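Proliferating cell nuclear antigen (Entamoeba histolytica, PDB 3P91) forms a three-subunit sliding clamp of the PCNA family for DNA replication, probably raising the processivity of DNA polymerase delta during elongation. Local coordinates at residues 35-43 against 54-65; 232-240 against 249-257. All coordinates share one frame; numbering follows the deposited sequence.

Contact 1 (35-43 against 54-65); sequences CSDAGIAVQ and SLLIETDAFDEF
Backbone hydrogen bonds join I40 to I57 and V42 to L55, each residue donating one and accepting one. The I40 N to I57 O bond is 2.9 Å long and lies in the carbonyl plane, whereas V42 N reaches L55 O from a position tilted 26° from that plane. Between these pairs, A41 and L56 form a non-hydrogen-bonded pair, in which A41 CA makes a C-H...O contact with L55 O at 3.2 Å. Strands 39-45 and 52-57 are thus the two arms of an antiparallel beta hairpin within the N-terminal half of the clamp subunit. The side chains of I40, V42, L55 and I57 share one face of it, and helix 14-25 packs there through V20 on L55 and L16 and F17 on I57.

The apolar contact of V42 with L55 follows this pairing: V42 CB lies 4.0 Å from L55 CB, and V42 CG2 approaches L55 CD2. Outside the pairing, I40, with its CG1 anti to the carbonyl carbon (chi1 -52°), extends CD1 to F62 CZ at 3.7 Å, the two side chains crossing at about a right angle. F65 CD1 sits over the centre of the F62 ring.

The type I turn S36 to G39 meets the second segment through F65 and T59. S36 O approaches F65 CE2 in the ring plane at 3.1 Å, while T59 CG2 lies over one face of that ring, offset toward its rim, and also touches D37 O at 3.5 Å. S36 OG accepts from A38 N, an ST turn. One water bonds T59 OG1 at 2.8 Å and weakly reaches D37 O.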
loop_
_atom_site.group_PDB
_atom_site.type_symbol
_atom_site.label_atom_id
_atom_site.label_comp_id
_atom_site.label_asym_id
_atom_site.label_seq_id
_atom_site.Cartn_x
_atom_site.Cartn_y
_atom_site.Cartn_z
ATOM N N CYS A 35 1.015 -26.596 26.335
ATOM C CA CYS A 35 0.550 -27.734 25.567
ATOM C C CYS A 35 0.272 -28.913 26.495
ATOM O O CYS A 35 0.848 -29.029 27.574
ATOM C CB CYS A 35 1.580 -28.101 24.501
ATOM S SG CYS A 35 2.175 -26.666 23.572
ATOM N N SER A 36 -0.640 -29.772 26.078
ATOM C CA SER A 36 -0.947 -30.966 26.828
ATOM C C SER A 36 -1.756 -31.841 25.896
ATOM O O SER A 36 -1.982 -31.474 24.750
ATOM C CB SER A 36 -1.732 -30.626 28.092
ATOM O OG SER A 36 -3.084 -30.310 27.799
ATOM N N ASP A 37 -2.179 -33.005 26.369
ATOM C CA ASP A 37 -2.951 -33.905 25.522
ATOM C C ASP A 37 -4.351 -33.357 25.272
ATOM O O ASP A 37 -5.137 -33.954 24.544
ATOM C CB ASP A 37 -2.981 -35.332 26.093
ATOM C CG ASP A 37 -3.423 -35.389 27.554
ATOM O OD1 ASP A 37 -2.941 -36.268 28.290
ATOM O OD2 ASP A 37 -4.266 -34.580 27.976
ATOM N N ALA A 38 -4.645 -32.203 25.869
ATOM C CA ALA A 38 -5.940 -31.544 25.706
ATOM C C ALA A 38 -5.885 -30.372 24.718
ATOM O O ALA A 38 -6.918 -29.810 24.350
ATOM C CB ALA A 38 -6.476 -31.084 27.045
ATOM N N GLY A 39 -4.678 -30.010 24.289
ATOM C CA GLY A 39 -4.513 -29.001 23.261
ATOM C C GLY A 39 -3.493 -27.941 23.600
ATOM O O GLY A 39 -2.550 -28.182 24.342
ATOM N N ILE A 40 -3.682 -26.756 23.034
ATOM C CA ILE A 40 -2.790 -25.636 23.277
ATOM C C ILE A 40 -3.588 -24.502 23.913
ATOM O O ILE A 40 -4.662 -24.130 23.441
ATOM C CB ILE A 40 -2.107 -25.167 21.974
ATOM C CG1 ILE A 40 -1.450 -26.363 21.284
ATOM C CG2 ILE A 40 -1.085 -24.073 22.253
ATOM C CD1 ILE A 40 -0.878 -26.061 19.938
ATOM N N ALA A 41 -3.054 -23.963 24.997
ATOM C CA ALA A 41 -3.772 -22.979 25.773
ATOM C C ALA A 41 -2.894 -21.781 26.068
ATOM O O ALA A 41 -1.679 -21.905 26.212
ATOM C CB ALA A 41 -4.268 -23.597 27.070
ATOM N N VAL A 42 -3.528 -20.620 26.162
ATOM C CA VAL A 42 -2.854 -19.412 26.603
ATOM C C VAL A 42 -3.791 -18.599 27.493
ATOM O O VAL A 42 -4.874 -18.214 27.081
ATOM C CB VAL A 42 -2.378 -18.563 25.409
ATOM C CG1 VAL A 42 -1.841 -17.214 25.885
ATOM C CG2 VAL A 42 -1.337 -19.319 24.608
ATOM N N GLN A 43 -3.372 -18.372 28.729
ATOM C CA GLN A 43 -4.126 -17.556 29.665
ATOM C C GLN A 43 -3.167 -16.610 30.339
ATOM O O GLN A 43 -2.303 -17.034 31.112
ATOM C CB GLN A 43 -4.822 -18.410 30.724
ATOM C CG GLN A 43 -6.165 -18.950 30.286
ATOM C CD GLN A 43 -7.099 -19.222 31.451
ATOM O OE1 GLN A 43 -6.722 -19.080 32.620
ATOM N NE2 GLN A 43 -8.328 -19.618 31.136
ATOM N N SER A 54 -7.515 -15.363 26.727
ATOM C CA SER A 54 -7.754 -16.783 26.943
ATOM C C SER A 54 -7.884 -17.536 25.626
ATOM O O SER A 54 -8.901 -17.428 24.951
ATOM C CB SER A 54 -9.035 -16.979 27.741
ATOM O OG SER A 54 -9.393 -18.345 27.792
ATOM N N LEU A 55 -6.864 -18.310 25.268
ATOM C CA LEU A 55 -6.913 -19.102 24.045
ATOM C C LEU A 55 -6.962 -20.591 24.318
ATOM O O LEU A 55 -6.271 -21.107 25.194
ATOM C CB LEU A 55 -5.710 -18.814 23.145
ATOM C CG LEU A 55 -5.438 -19.821 22.013
ATOM C CD1 LEU A 55 -6.393 -19.637 20.833
ATOM C CD2 LEU A 55 -3.992 -19.731 21.546
ATOM N N LEU A 56 -7.777 -21.281 23.537
ATOM C CA LEU A 56 -7.771 -22.723 23.549
ATOM C C LEU A 56 -7.849 -23.266 22.134
ATOM O O LEU A 56 -8.870 -23.137 21.473
ATOM C CB LEU A 56 -8.946 -23.251 24.348
ATOM C CG LEU A 56 -9.033 -24.766 24.284
ATOM C CD1 LEU A 56 -7.757 -25.375 24.848
ATOM C CD2 LEU A 56 -10.261 -25.259 25.031
ATOM N N ILE A 57 -6.763 -23.860 21.661
ATOM C CA ILE A 57 -6.851 -24.655 20.454
ATOM C C ILE A 57 -7.043 -26.103 20.869
ATOM O O ILE A 57 -6.271 -26.638 21.653
ATOM C CB ILE A 57 -5.602 -24.529 19.581
ATOM C CG1 ILE A 57 -5.208 -23.065 19.434
ATOM C CG2 ILE A 57 -5.864 -25.145 18.222
ATOM C CD1 ILE A 57 -3.938 -22.856 18.683
ATOM N N GLU A 58 -8.084 -26.730 20.350
ATOM C CA GLU A 58 -8.397 -28.096 20.722
ATOM C C GLU A 58 -7.706 -29.090 19.814
ATOM O O GLU A 58 -7.220 -28.724 18.739
ATOM C CB GLU A 58 -9.897 -28.316 20.639
ATOM C CG GLU A 58 -10.705 -27.458 21.588
ATOM C CD GLU A 58 -12.062 -28.063 21.851
ATOM O OE1 GLU A 58 -12.195 -28.792 22.864
ATOM O OE2 GLU A 58 -12.975 -27.830 21.025
ATOM N N THR A 59 -7.684 -30.355 20.231
ATOM C CA THR A 59 -6.998 -31.391 19.457
ATOM C C THR A 59 -7.688 -31.689 18.116
ATOM O O THR A 59 -7.067 -32.235 17.203
ATOM C CB THR A 59 -6.733 -32.697 20.288
ATOM O OG1 THR A 59 -7.967 -33.263 20.748
ATOM C CG2 THR A 59 -5.827 -32.410 21.484
ATOM N N ASP A 60 -8.959 -31.300 18.003
ATOM C CA ASP A 60 -9.726 -31.432 16.761
ATOM C C ASP A 60 -9.249 -30.490 15.653
ATOM O O ASP A 60 -9.683 -30.595 14.506
ATOM C CB ASP A 60 -11.211 -31.172 17.021
ATOM C CG ASP A 60 -11.942 -32.398 17.526
ATOM O OD1 ASP A 60 -12.701 -32.280 18.511
ATOM O OD2 ASP A 60 -11.769 -33.482 16.933
ATOM N N ALA A 61 -8.362 -29.565 16.003
ATOM C CA ALA A 61 -7.806 -28.631 15.034
ATOM C C ALA A 61 -6.611 -29.223 14.271
ATOM O O ALA A 61 -6.091 -28.612 13.340
ATOM C CB ALA A 61 -7.414 -27.331 15.732
ATOM N N PHE A 62 -6.198 -30.425 14.667
ATOM C CA PHE A 62 -5.002 -31.058 14.135
ATOM C C PHE A 62 -5.299 -32.384 13.456
ATOM O O PHE A 62 -6.229 -33.094 13.830
ATOM C CB PHE A 62 -3.998 -31.300 15.257
ATOM C CG PHE A 62 -3.741 -30.096 16.104
ATOM C CD1 PHE A 62 -2.691 -29.243 15.814
ATOM C CD2 PHE A 62 -4.552 -29.814 17.195
ATOM C CE1 PHE A 62 -2.455 -28.124 16.599
ATOM C CE2 PHE A 62 -4.323 -28.704 17.983
ATOM C CZ PHE A 62 -3.275 -27.854 17.685
ATOM N N ASP A 63 -4.490 -32.710 12.454
ATOM C CA ASP A 63 -4.520 -34.024 11.831
ATOM C C ASP A 63 -3.692 -35.025 12.633
ATOM O O ASP A 63 -4.016 -36.210 12.676
ATOM C CB ASP A 63 -4.007 -33.943 10.395
ATOM C CG ASP A 63 -5.052 -33.423 9.441
ATOM O OD1 ASP A 63 -4.685 -32.719 8.472
ATOM O OD2 ASP A 63 -6.245 -33.720 9.668
ATOM N N GLU A 64 -2.620 -34.536 13.250
ATOM C CA GLU A 64 -1.821 -35.326 14.188
ATOM C C GLU A 64 -1.584 -34.511 15.449
ATOM O O GLU A 64 -1.399 -33.289 15.381
ATOM C CB GLU A 64 -0.475 -35.713 13.580
ATOM C CG GLU A 64 -0.580 -36.426 12.253
ATOM C CD GLU A 64 0.772 -36.760 11.666
ATOM O OE1 GLU A 64 0.832 -37.598 10.739
ATOM O OE2 GLU A 64 1.776 -36.186 12.133
ATOM N N PHE A 65 -1.597 -35.180 16.596
ATOM C CA PHE A 65 -1.353 -34.500 17.860
ATOM C C PHE A 65 -0.869 -35.462 18.933
ATOM O O PHE A 65 -1.507 -36.464 19.226
ATOM C CB PHE A 65 -2.597 -33.747 18.344
ATOM C CG PHE A 65 -2.316 -32.778 19.464
ATOM C CD1 PHE A 65 -2.014 -31.450 19.191
ATOM C CD2 PHE A 65 -2.331 -33.199 20.785
ATOM C CE1 PHE A 65 -1.739 -30.567 20.211
ATOM C CE2 PHE A 65 -2.064 -32.313 21.813
ATOM C CZ PHE A 65 -1.768 -30.996 21.525
HETATM O O HOH W 1 -8.281 -34.439 23.305
#

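Contact 2 (232-240 against 249-257); sequences LSGQAPLIM and LKFYLAPKF
L253 O receives the 2.7 Å hydrogen bond from L238 N. P237 CA makes a bent C-H...O contact with the same L253 O at 3.1 Å, and P237 CB also lies against it. The hydrogen bond is bent too, 140° at the hydrogen, and its donor is tilted 33° from the carbonyl plane. The return bond, L253 N to L238 O, is straighter. M240 and F251 form the next hydrogen-bonded pair, and M240 O, besides accepting from F251 N, lies at the edge of the F251 ring, 3.5 Å from CD2. These pairs belong to the antiparallel hairpin of strands 238-244 and 247-253 in the C-terminal half of the clamp subunit. On the face bearing L238, M240, F251 and L253, helix 212-218 packs against the hairpin, with F218 stacked on F251. I239 and Y252 occupy the other face side by side; I239 CG2 lies over the tyrosine ring, and CG1 reaches Y252 CE1 at 4.2 Å.

Beyond the strands, the P255 ring rests against the 234-237 loop, its CG 3.5 Å from Q235 O and its CD 3.5 Å from A236 O. F257, its CG anti to the carbonyl carbon (chi1 -72°), turns its ring edge to G234 O, with CZ at 3.3 Å.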
loop_
_atom_site.group_PDB
_atom_site.type_symbol
_atom_site.label_atom_id
_atom_site.label_comp_id
_atom_site.label_asym_id
_atom_site.label_seq_id
_atom_site.Cartn_x
_atom_site.Cartn_y
_atom_site.Cartn_z
ATOM N N LEU A 232 -22.045 -8.869 27.639
ATOM C CA LEU A 232 -22.077 -7.537 28.232
ATOM C C LEU A 232 -22.701 -7.485 29.635
ATOM O O LEU A 232 -23.802 -7.982 29.853
ATOM C CB LEU A 232 -22.836 -6.605 27.284
ATOM C CG LEU A 232 -22.809 -5.092 27.496
ATOM C CD1 LEU A 232 -21.382 -4.614 27.658
ATOM C CD2 LEU A 232 -23.476 -4.404 26.318
ATOM N N SER A 233 -21.982 -6.873 30.576
ATOM C CA SER A 233 -22.475 -6.639 31.931
ATOM C C SER A 233 -22.150 -5.205 32.356
ATOM O O SER A 233 -21.135 -4.648 31.942
ATOM C CB SER A 233 -21.824 -7.604 32.916
ATOM O OG SER A 233 -21.847 -8.931 32.434
ATOM N N GLY A 234 -22.999 -4.621 33.196
ATOM C CA GLY A 234 -22.828 -3.241 33.621
ATOM C C GLY A 234 -21.664 -2.986 34.562
ATOM O O GLY A 234 -21.069 -1.907 34.539
ATOM N N GLN A 235 -21.330 -3.974 35.389
ATOM C CA GLN A 235 -20.290 -3.795 36.407
ATOM C C GLN A 235 -19.112 -4.759 36.286
ATOM O O GLN A 235 -18.004 -4.444 36.728
ATOM C CB GLN A 235 -20.887 -3.887 37.819
ATOM C CG GLN A 235 -21.606 -2.632 38.291
ATOM C CD GLN A 235 -22.927 -2.432 37.594
ATOM O OE1 GLN A 235 -23.771 -3.331 37.574
ATOM N NE2 GLN A 235 -23.115 -1.256 37.000
ATOM N N ALA A 236 -19.364 -5.928 35.699
ATOM C CA ALA A 236 -18.356 -6.980 35.551
ATOM C C ALA A 236 -17.750 -6.994 34.140
ATOM O O ALA A 236 -18.373 -6.511 33.193
ATOM C CB ALA A 236 -18.968 -8.346 35.895
ATOM N N PRO A 237 -16.535 -7.554 33.991
ATOM C CA PRO A 237 -15.839 -7.512 32.698
ATOM C C PRO A 237 -16.628 -8.060 31.513
ATOM O O PRO A 237 -17.317 -9.077 31.607
ATOM C CB PRO A 237 -14.562 -8.343 32.935
ATOM C CG PRO A 237 -14.705 -8.951 34.270
ATOM C CD PRO A 237 -15.678 -8.106 35.046
ATOM N N LEU A 238 -16.521 -7.347 30.401
ATOM C CA LEU A 238 -17.058 -7.793 29.133
ATOM C C LEU A 238 -16.251 -8.976 28.612
ATOM O O LEU A 238 -15.075 -9.122 28.929
ATOM C CB LEU A 238 -16.987 -6.642 28.129
ATOM C CG LEU A 238 -17.142 -6.947 26.641
ATOM C CD1 LEU A 238 -18.593 -7.014 26.225
ATOM C CD2 LEU A 238 -16.393 -5.917 25.846
ATOM N N ILE A 239 -16.892 -9.820 27.809
ATOM C CA ILE A 239 -16.189 -10.860 27.076
ATOM C C ILE A 239 -16.321 -10.606 25.584
ATOM O O ILE A 239 -17.415 -10.363 25.076
ATOM C CB ILE A 239 -16.770 -12.255 27.344
ATOM C CG1 ILE A 239 -17.110 -12.425 28.813
ATOM C CG2 ILE A 239 -15.799 -13.341 26.905
ATOM C CD1 ILE A 239 -17.825 -13.702 29.080
ATOM N N MET A 240 -15.199 -10.661 24.882
ATOM C CA MET A 240 -15.227 -10.629 23.431
ATOM C C MET A 240 -14.667 -11.957 22.952
ATOM O O MET A 240 -13.487 -12.227 23.119
ATOM C CB MET A 240 -14.399 -9.459 22.900
ATOM C CG MET A 240 -14.615 -9.149 21.430
ATOM S SD MET A 240 -13.565 -7.791 20.862
ATOM C CE MET A 240 -14.212 -6.443 21.836
ATOM N N LEU A 249 -11.089 -17.977 21.065
ATOM C CA LEU A 249 -10.249 -16.938 21.623
ATOM C C LEU A 249 -11.146 -16.001 22.399
ATOM O O LEU A 249 -12.211 -15.629 21.922
ATOM C CB LEU A 249 -9.543 -16.187 20.501
ATOM C CG LEU A 249 -8.705 -14.986 20.937
ATOM C CD1 LEU A 249 -7.571 -15.434 21.847
ATOM C CD2 LEU A 249 -8.165 -14.226 19.731
ATOM N N LYS A 250 -10.740 -15.631 23.605
ATOM C CA LYS A 250 -11.564 -14.743 24.411
ATOM C C LYS A 250 -10.749 -13.678 25.106
ATOM O O LYS A 250 -9.616 -13.923 25.522
ATOM C CB LYS A 250 -12.348 -15.519 25.460
ATOM C CG LYS A 250 -13.411 -16.412 24.905
ATOM C CD LYS A 250 -13.924 -17.275 26.013
ATOM C CE LYS A 250 -15.006 -18.214 25.554
ATOM N NZ LYS A 250 -15.396 -19.073 26.703
ATOM N N PHE A 251 -11.344 -12.495 25.226
ATOM C CA PHE A 251 -10.745 -11.403 25.965
ATOM C C PHE A 251 -11.687 -10.977 27.067
ATOM O O PHE A 251 -12.903 -11.008 26.887
ATOM C CB PHE A 251 -10.505 -10.220 25.051
ATOM C CG PHE A 251 -9.641 -10.531 23.893
ATOM C CD1 PHE A 251 -8.278 -10.349 23.970
ATOM C CD2 PHE A 251 -10.187 -10.996 22.720
ATOM C CE1 PHE A 251 -7.469 -10.627 22.895
ATOM C CE2 PHE A 251 -9.388 -11.274 21.642
ATOM C CZ PHE A 251 -8.023 -11.092 21.729
ATOM N N TYR A 252 -11.116 -10.573 28.198
ATOM C CA TYR A 252 -11.894 -10.116 29.341
ATOM C C TYR A 252 -11.472 -8.717 29.709
ATOM O O TYR A 252 -10.304 -8.479 30.017
ATOM C CB TYR A 252 -11.675 -11.033 30.538
ATOM C CG TYR A 252 -12.149 -12.445 30.320
ATOM C CD1 TYR A 252 -13.350 -12.874 30.854
ATOM C CD2 TYR A 252 -11.396 -13.351 29.574
ATOM C CE1 TYR A 252 -13.792 -14.160 30.666
ATOM C CE2 TYR A 252 -11.834 -14.648 29.374
ATOM C CZ TYR A 252 -13.037 -15.045 29.930
ATOM O OH TYR A 252 -13.503 -16.328 29.756
ATOM N N LEU A 253 -12.428 -7.794 29.679
ATOM C CA LEU A 253 -12.138 -6.398 29.960
ATOM C C LEU A 253 -13.160 -5.769 30.904
ATOM O O LEU A 253 -14.366 -5.779 30.645
ATOM C CB LEU A 253 -12.046 -5.600 28.660
ATOM C CG LEU A 253 -11.654 -4.135 28.843
ATOM C CD1 LEU A 253 -10.236 -4.006 29.385
ATOM C CD2 LEU A 253 -11.806 -3.371 27.534
ATOM N N ALA A 254 -12.663 -5.212 31.999
ATOM C CA ALA A 254 -13.522 -4.584 32.986
ATOM C C ALA A 254 -13.991 -3.199 32.531
ATOM O O ALA A 254 -13.229 -2.435 31.940
ATOM C CB ALA A 254 -12.794 -4.492 34.315
ATOM N N PRO A 255 -15.256 -2.866 32.808
ATOM C CA PRO A 255 -15.768 -1.544 32.435
ATOM C C PRO A 255 -15.052 -0.406 33.175
ATOM O O PRO A 255 -14.434 -0.632 34.217
ATOM C CB PRO A 255 -17.244 -1.624 32.826
ATOM C CG PRO A 255 -17.314 -2.714 33.820
ATOM C CD PRO A 255 -16.287 -3.704 33.436
ATOM N N LYS A 256 -15.110 0.799 32.618
ATOM C CA LYS A 256 -14.468 1.950 33.230
ATOM C C LYS A 256 -15.578 2.761 33.861
ATOM O O LYS A 256 -16.733 2.622 33.462
ATOM C CB LYS A 256 -13.720 2.772 32.183
ATOM N N PHE A 257 -15.249 3.591 34.850
ATOM C CA PHE A 257 -16.269 4.403 35.530
ATOM C C PHE A 257 -15.850 5.847 35.828
ATOM O O PHE A 257 -14.670 6.146 36.013
ATOM C CB PHE A 257 -16.748 3.711 36.811
ATOM C CG PHE A 257 -17.610 2.506 36.558
ATOM C CD1 PHE A 257 -18.887 2.647 36.031
ATOM C CD2 PHE A 257 -17.152 1.230 36.845
ATOM C CE1 PHE A 257 -19.687 1.537 35.793
ATOM C CE2 PHE A 257 -17.952 0.121 36.609
ATOM C CZ PHE A 257 -19.216 0.276 36.081
#

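In the fold
From the N terminus, strand 30-36 leads into contact 1, which closes the hairpin of strands 39-45 and 52-57 and brings the following chain, up to strand 62-66, back against the 36-39 turn. Far along the chain, contact 2 closes the hairpin of strands 238-244 and 247-253 and runs to the last modelled residue, F257. The two are in series, neither nested nor crossed, with centres about 25 Å apart. They meet where strands 52-57 and 247-253 run as antiparallel neighbours: S54 N probably bonds to K250 O at 2.8 Å, and L55 packs on L249. Hairpins from the N- and C-terminal halves are thereby joined in one continuous sheet across the subunit.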